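Local coordinates for structure-specific endonuclease subunit slx1 (Schizosaccharomyces pombe, PDB 4ZDT), which is the catalytic subunit of the slx1-slx4 endonuclease, nicking the duplex of branched DNA, such as stem-loops and splayed arms, near junctions with single-stranded DNA during repair and recombination, at the interface of chains A and B. Numbering follows the deposited sequence. Chains: chain A, Structure-specific endonuclease subunit slx1; chain B, Structure-specific endonuclease subunit slx4.

Contact 1 and contact 2 are neighbouring patches of the slx1-slx4 heterodimer interface, the centres of their C-alpha atoms about 8 Å apart. They share B:Leu29, the last residue of slx4 helix 23-29: its side chain packs in both, and its backbone oxygen is bonded in contact 2. On slx1, the adjacent loop residues A:Val47 and A:Leu48 serve contact 1 and contact 2 in turn. Each patch carries an indole-to-carbonyl hydrogen bond, slx4 donating in contact 1 and slx1 in contact 2. Together they hold the slx4 helix against helix 33-40, the loop and 3-10 helix 63-66 of the slx1 RING finger.

Contact 1: the interface of chains A and B. Residues chain A 33-34, 37-38, 41, 47; chain B 22, 25-26, 29.
B:Trp25 of slx4 lays its indole between helix 33-40 of slx1 and the loop at A:Val47, joining a polar anchor to an apolar bed. The anchor is a hydrogen bond from the indole nitrogen NE1 to the backbone oxygen O of A:Val47, 2.8 Å long and nearly straight at 171°. The oxygen lies at the ring edge, almost in the indole plane, and receives the N-H on a lone pair in its own carbonyl plane. With CG anti to the backbone N (chi1 -162°), the indole reaches over to slx1, and this bond should fix its rotation.

Apolar packing does the rest. A:Thr34, with much surface buried, sets its methyl above the plane of the six-membered ring, at the rim: CG2 lies 3.6 Å from CE3 of B:Trp25. Its CG2 is anti to the carbonyl carbon, which turns the methyl toward slx4. Farther round the ring, CD1 of A:Leu41 comes 3.9 Å from CZ2 of B:Trp25, the two side chains running antiparallel alongside each other. B:Leu29 braces the indole within its own chain, CD1 lying on the same face as the threonine methyl, near the rim, while its other methyl, CD2, packs 3.5 Å from CB of A:Ala37. Beside them, the tip of B:Ile26 meets two slx1 side chains, CD1 being 3.8 Å from both CD1 of A:Leu33 and CG2 of A:Thr34; it is set roughly square to each.

The patch pairs slx4 helix 23-29 with slx1 helix 33-40, which directly follows the zinc-ligand histidine A:His32 and carries the zinc ligand A:Cys35. The zinc sites therefore probably help to hold this docking surface in shape.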
ATOM      1  N   LEU A  33      -1.615   5.509  -6.665  1.00 24.08           N
ATOM      2  CA  LEU A  33      -1.622   5.129  -5.238  1.00 24.16           C
ATOM      3  C   LEU A  33      -0.286   4.585  -4.800  1.00 24.57           C
ATOM      4  O   LEU A  33       0.251   5.017  -3.785  1.00 23.98           O
ATOM      5  CB  LEU A  33      -2.708   4.085  -4.946  1.00 23.63           C
ATOM      6  CG  LEU A  33      -4.158   4.527  -5.129  1.00 24.65           C
ATOM      7  CD1 LEU A  33      -5.088   3.320  -5.069  1.00 24.45           C
ATOM      8  CD2 LEU A  33      -4.521   5.541  -4.009  1.00 26.92           C
ATOM      9  N   THR A  34       0.255   3.626  -5.565  1.00 24.73           N
ATOM     10  CA  THR A  34       1.521   3.008  -5.175  1.00 25.00           C
ATOM     11  C   THR A  34       2.662   4.007  -5.196  1.00 24.97           C
ATOM     12  O   THR A  34       3.482   4.013  -4.287  1.00 24.79           O
ATOM     13  CB  THR A  34       1.860   1.749  -6.015  1.00 25.04           C
ATOM     14  OG1 THR A  34       1.786   2.084  -7.404  1.00 25.73           O
ATOM     15  CG2 THR A  34       0.854   0.674  -5.736  1.00 23.80           C
ATOM     16  N   ALA A  37       2.191   6.293  -2.098  1.00 24.42           N
ATOM     17  CA  ALA A  37       2.460   5.527  -0.885  1.00 25.09           C
ATOM     18  C   ALA A  37       3.965   5.321  -0.702  1.00 25.81           C
ATOM     19  O   ALA A  37       4.525   5.584   0.373  1.00 25.11           O
ATOM     20  CB  ALA A  37       1.717   4.192  -0.915  1.00 25.32           C
ATOM     21  N   SER A  38       4.627   4.870  -1.775  1.00 27.20           N
ATOM     22  CA  SER A  38       6.083   4.672  -1.747  1.00 28.46           C
ATOM     23  C   SER A  38       6.825   5.968  -1.294  1.00 28.82           C
ATOM     24  O   SER A  38       7.748   5.913  -0.454  1.00 28.56           O
ATOM     25  CB  SER A  38       6.561   4.138  -3.109  1.00 28.74           C
ATOM     26  OG  SER A  38       7.945   3.915  -3.086  1.00 31.85           O
ATOM     27  N   LEU A  41       6.349   6.358   2.640  1.00 30.96           N
ATOM     28  CA  LEU A  41       6.879   5.324   3.551  1.00 32.73           C
ATOM     29  C   LEU A  41       8.257   5.673   4.137  1.00 34.50           C
ATOM     30  O   LEU A  41       9.123   6.167   3.423  1.00 35.13           O
ATOM     31  CB  LEU A  41       6.911   3.940   2.847  1.00 32.39           C
ATOM     32  CG  LEU A  41       5.545   3.360   2.445  1.00 32.28           C
ATOM     33  CD1 LEU A  41       5.668   2.037   1.719  1.00 33.94           C
ATOM     34  CD2 LEU A  41       4.591   3.223   3.624  1.00 31.77           C
ATOM     35  N   VAL A  47       3.922  -0.888   4.706  1.00 25.67           N
ATOM     36  CA  VAL A  47       3.119  -0.980   3.485  1.00 24.53           C
ATOM     37  C   VAL A  47       1.977   0.065   3.420  1.00 24.31           C
ATOM     38  O   VAL A  47       1.533   0.440   2.326  1.00 23.27           O
ATOM     39  CB  VAL A  47       2.559  -2.421   3.241  1.00 24.24           C
ATOM     40  CG1 VAL A  47       3.697  -3.399   2.779  1.00 23.56           C
ATOM     41  CG2 VAL A  47       1.828  -2.986   4.478  1.00 23.67           C
TER
ATOM     42  N   ASN B  22       0.416  -5.669  -8.491  1.00 26.51           N
ATOM     43  CA  ASN B  22       0.293  -4.709  -7.395  1.00 26.37           C
ATOM     44  C   ASN B  22      -1.069  -4.714  -6.712  1.00 25.93           C
ATOM     45  O   ASN B  22      -1.368  -3.842  -5.874  1.00 26.49           O
ATOM     46  CB  ASN B  22       0.678  -3.297  -7.873  1.00 26.44           C
ATOM     47  CG  ASN B  22      -0.352  -2.679  -8.811  1.00 27.49           C
ATOM     48  OD1 ASN B  22      -1.386  -3.271  -9.109  1.00 27.17           O
ATOM     49  ND2 ASN B  22      -0.059  -1.472  -9.280  1.00 29.64           N
ATOM     50  N   TRP B  25      -1.089  -4.773  -2.875  1.00 21.87           N
ATOM     51  CA  TRP B  25      -0.711  -3.503  -2.276  1.00 22.19           C
ATOM     52  C   TRP B  25      -1.889  -2.524  -2.402  1.00 22.84           C
ATOM     53  O   TRP B  25      -2.208  -1.805  -1.456  1.00 22.42           O
ATOM     54  CB  TRP B  25       0.563  -2.945  -2.892  1.00 21.75           C
ATOM     55  CG  TRP B  25       1.223  -1.883  -2.045  1.00 20.84           C
ATOM     56  CD1 TRP B  25       0.881  -1.513  -0.763  1.00 22.51           C
ATOM     57  CD2 TRP B  25       2.356  -1.102  -2.394  1.00 22.49           C
ATOM     58  NE1 TRP B  25       1.724  -0.535  -0.312  1.00 22.46           N
ATOM     59  CE2 TRP B  25       2.637  -0.257  -1.295  1.00 22.32           C
ATOM     60  CE3 TRP B  25       3.164  -1.019  -3.539  1.00 21.98           C
ATOM     61  CZ2 TRP B  25       3.696   0.651  -1.302  1.00 23.26           C
ATOM     62  CZ3 TRP B  25       4.217  -0.125  -3.545  1.00 23.20           C
ATOM     63  CH2 TRP B  25       4.472   0.709  -2.438  1.00 24.53           C
ATOM     64  N   ILE B  26      -2.559  -2.543  -3.554  1.00 22.99           N
ATOM     65  CA  ILE B  26      -3.698  -1.639  -3.784  1.00 22.89           C
ATOM     66  C   ILE B  26      -4.846  -1.927  -2.818  1.00 22.70           C
ATOM     67  O   ILE B  26      -5.512  -1.002  -2.349  1.00 21.81           O
ATOM     68  CB  ILE B  26      -4.179  -1.709  -5.251  1.00 23.04           C
ATOM     69  CG1 ILE B  26      -3.090  -1.158  -6.186  1.00 24.05           C
ATOM     70  CG2 ILE B  26      -5.504  -0.950  -5.436  1.00 22.77           C
ATOM     71  CD1 ILE B  26      -2.946   0.329  -6.132  1.00 30.46           C
ATOM     72  N   LEU B  29      -3.703  -0.389   0.502  1.00 21.74           N
ATOM     73  CA  LEU B  29      -3.747   1.073   0.408  1.00 22.54           C
ATOM     74  C   LEU B  29      -5.166   1.653   0.377  1.00 22.74           C
ATOM     75  O   LEU B  29      -5.343   2.863   0.541  1.00 23.67           O
ATOM     76  CB  LEU B  29      -2.944   1.549  -0.811  1.00 21.54           C
ATOM     77  CG  LEU B  29      -1.439   1.265  -0.804  1.00 21.96           C
ATOM     78  CD1 LEU B  29      -0.798   1.655  -2.161  1.00 22.62           C
ATOM     79  CD2 LEU B  29      -0.732   1.976   0.357  1.00 21.16           C
TER

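Contact 2: the interface of chains A and B. Residues chain A 48, 63-64, 67; chain B 28-29, 31, 62-63.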
ATOM      1  N   LEU A  48       1.527   0.528   4.585  1.00 23.57           N
ATOM      2  CA  LEU A  48       0.403   1.462   4.684  1.00 22.95           C
ATOM      3  C   LEU A  48       0.862   2.795   5.278  1.00 22.86           C
ATOM      4  O   LEU A  48       1.209   2.865   6.457  1.00 22.36           O
ATOM      5  CB  LEU A  48      -0.704   0.864   5.558  1.00 23.37           C
ATOM      6  CG  LEU A  48      -1.974   1.687   5.835  1.00 23.97           C
ATOM      7  CD1 LEU A  48      -2.665   2.078   4.542  1.00 24.16           C
ATOM      8  CD2 LEU A  48      -2.912   0.842   6.671  1.00 25.37           C
ATOM      9  N   TRP A  63      -3.208   9.577   5.179  1.00 21.25           N
ATOM     10  CA  TRP A  63      -3.315   8.783   3.960  1.00 21.08           C
ATOM     11  C   TRP A  63      -4.709   8.844   3.376  1.00 21.17           C
ATOM     12  O   TRP A  63      -4.888   9.025   2.170  1.00 19.74           O
ATOM     13  CB  TRP A  63      -2.913   7.315   4.232  1.00 21.20           C
ATOM     14  CG  TRP A  63      -3.019   6.450   2.998  1.00 22.08           C
ATOM     15  CD1 TRP A  63      -3.875   5.399   2.788  1.00 21.63           C
ATOM     16  CD2 TRP A  63      -2.284   6.617   1.779  1.00 21.84           C
ATOM     17  NE1 TRP A  63      -3.696   4.882   1.513  1.00 21.75           N
ATOM     18  CE2 TRP A  63      -2.721   5.611   0.880  1.00 22.77           C
ATOM     19  CE3 TRP A  63      -1.288   7.512   1.363  1.00 22.77           C
ATOM     20  CZ2 TRP A  63      -2.203   5.487  -0.416  1.00 23.39           C
ATOM     21  CZ3 TRP A  63      -0.757   7.371   0.062  1.00 22.59           C
ATOM     22  CH2 TRP A  63      -1.223   6.371  -0.803  1.00 21.06           C
ATOM     23  N   ARG A  64      -5.710   8.682   4.233  1.00 21.63           N
ATOM     24  CA  ARG A  64      -7.103   8.647   3.796  1.00 22.91           C
ATOM     25  C   ARG A  64      -7.499   9.867   2.966  1.00 22.51           C
ATOM     26  O   ARG A  64      -8.263   9.754   2.007  1.00 21.96           O
ATOM     27  CB  ARG A  64      -8.037   8.510   5.000  1.00 23.56           C
ATOM     28  CG  ARG A  64      -9.375   7.865   4.678  1.00 25.37           C
ATOM     29  CD  ARG A  64     -10.142   7.520   5.944  1.00 26.65           C
ATOM     30  NE  ARG A  64      -9.701   6.253   6.529  1.00 26.32           N
ATOM     31  CZ  ARG A  64     -10.088   5.057   6.098  1.00 27.76           C
ATOM     32  NH1 ARG A  64     -10.931   4.958   5.079  1.00 25.61           N
ATOM     33  NH2 ARG A  64      -9.633   3.959   6.686  1.00 28.60           N
ATOM     34  N   LEU A  67      -7.652   9.750  -0.741  1.00 22.82           N
ATOM     35  CA  LEU A  67      -8.503   8.733  -1.353  1.00 23.86           C
ATOM     36  C   LEU A  67      -9.907   9.212  -1.732  1.00 24.97           C
ATOM     37  O   LEU A  67     -10.834   8.401  -1.729  1.00 24.98           O
ATOM     38  CB  LEU A  67      -8.606   7.499  -0.414  1.00 23.43           C
ATOM     39  CG  LEU A  67      -7.304   6.846   0.079  1.00 24.63           C
ATOM     40  CD1 LEU A  67      -7.563   5.679   1.016  1.00 25.18           C
ATOM     41  CD2 LEU A  67      -6.431   6.397  -1.093  1.00 25.87           C
TER
ATOM     42  N   ILE B  28      -4.473  -3.100   0.289  1.00 20.98           N
ATOM     43  CA  ILE B  28      -3.968  -2.560   1.555  1.00 21.61           C
ATOM     44  C   ILE B  28      -4.124  -1.036   1.583  1.00 22.11           C
ATOM     45  O   ILE B  28      -4.613  -0.472   2.561  1.00 21.96           O
ATOM     46  CB  ILE B  28      -2.471  -2.939   1.755  1.00 21.47           C
ATOM     47  CG1 ILE B  28      -2.337  -4.462   1.967  1.00 22.43           C
ATOM     48  CG2 ILE B  28      -1.812  -2.151   2.938  1.00 22.10           C
ATOM     49  CD1 ILE B  28      -0.889  -4.982   1.856  1.00 22.42           C
ATOM     50  N   LEU B  29      -3.703  -0.389   0.502  1.00 21.74           N
ATOM     51  CA  LEU B  29      -3.747   1.073   0.408  1.00 22.54           C
ATOM     52  C   LEU B  29      -5.166   1.653   0.377  1.00 22.74           C
ATOM     53  O   LEU B  29      -5.343   2.863   0.541  1.00 23.67           O
ATOM     54  CB  LEU B  29      -2.944   1.549  -0.811  1.00 21.54           C
ATOM     55  CG  LEU B  29      -1.439   1.265  -0.804  1.00 21.96           C
ATOM     56  CD1 LEU B  29      -0.798   1.655  -2.161  1.00 22.62           C
ATOM     57  CD2 LEU B  29      -0.732   1.976   0.357  1.00 21.16           C
ATOM     58  N   TYR B  31      -7.674   0.116   2.228  1.00 25.87           N
ATOM     59  CA  TYR B  31      -8.301  -0.501   3.403  1.00 26.56           C
ATOM     60  C   TYR B  31      -9.268  -1.653   3.054  1.00 27.41           C
ATOM     61  O   TYR B  31     -10.289  -1.830   3.720  1.00 27.25           O
ATOM     62  CB  TYR B  31      -9.017   0.576   4.274  1.00 26.85           C
ATOM     63  CG  TYR B  31      -8.104   1.743   4.656  1.00 25.79           C
ATOM     64  CD1 TYR B  31      -7.208   1.613   5.716  1.00 25.35           C
ATOM     65  CD2 TYR B  31      -8.141   2.948   3.964  1.00 25.45           C
ATOM     66  CE1 TYR B  31      -6.374   2.655   6.069  1.00 26.29           C
ATOM     67  CE2 TYR B  31      -7.314   4.003   4.314  1.00 25.45           C
ATOM     68  CZ  TYR B  31      -6.435   3.856   5.352  1.00 25.82           C
ATOM     69  OH  TYR B  31      -5.607   4.899   5.692  1.00 26.85           O
ATOM     70  N   TYR B  62       1.196  -4.347  10.672  1.00 31.49           N
ATOM     71  CA  TYR B  62       1.376  -3.353   9.596  1.00 31.52           C
ATOM     72  C   TYR B  62       0.092  -2.797   8.958  1.00 31.61           C
ATOM     73  O   TYR B  62       0.172  -2.068   7.972  1.00 32.62           O
ATOM     74  CB  TYR B  62       2.336  -3.897   8.515  1.00 30.81           C
ATOM     75  CG  TYR B  62       3.717  -4.154   9.074  1.00 30.97           C
ATOM     76  CD1 TYR B  62       4.618  -3.104   9.276  1.00 29.49           C
ATOM     77  CD2 TYR B  62       4.109  -5.440   9.438  1.00 30.84           C
ATOM     78  CE1 TYR B  62       5.875  -3.329   9.820  1.00 31.29           C
ATOM     79  CE2 TYR B  62       5.369  -5.681   9.981  1.00 31.44           C
ATOM     80  CZ  TYR B  62       6.244  -4.628  10.173  1.00 32.20           C
ATOM     81  OH  TYR B  62       7.488  -4.870  10.710  1.00 32.52           O
ATOM     82  N   GLY B  63      -1.071  -3.139   9.515  1.00 31.93           N
ATOM     83  CA  GLY B  63      -2.343  -2.509   9.158  1.00 31.84           C
ATOM     84  C   GLY B  63      -3.049  -3.111   7.954  1.00 32.33           C
ATOM     85  O   GLY B  63      -3.586  -2.398   7.087  1.00 32.40           O
TER
HETATM   86  O   HOH W   1       2.343  -0.659   7.193  1.00 22.31           O
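B:Tyr31 of slx4 is gripped by A:Arg64, which stacks its guanidinium on the phenol ring. NH2 of A:Arg64 stands over the ring centre, 3.1 Å from the centroid of B:Tyr31, in a cation-pi contact with the two planes 19° apart. The arginine leaves its backbone with CG anti to N and then bends at chi3 (-82°), which folds the guanidinium onto the ring. Other slx1 side chains border the phenol: CD1 of A:Leu67 lies 3.7 Å from CE2 of B:Tyr31, and the hydroxyl end lies beside the edge of A:Trp63.

A:Leu48 stands roughly perpendicular to B:Tyr31, its methyl CD2 4.0 Å from CE1 of B:Tyr31. The same CD2 abuts the backbone O of B:Gly63 at 3.3 Å, so A:Leu48 touches both the tyrosine and the residue following helix 52-62. Its other methyl, CD1, faces the backbone oxygen of B:Ile28. The backbone N of A:Leu48 lies 3.0 Å from O of water 1, which is 2.7 Å from the backbone O of B:Tyr62, bridging the chains.

A:Trp63 supplies a direct hydrogen bond: its indole NE1 donates to O of B:Leu29 over 2.8 Å, 170° at the hydrogen. The acceptor lies close to the indole plane and uses a lone pair, securing the C-terminal end of slx4 helix 23-29.

In this second patch of the heterodimer interface, the RING finger's 3-10 helix 63-66 and A:Leu48 loop clasp the turn after slx4 helix 23-29 and the end of helix 52-62.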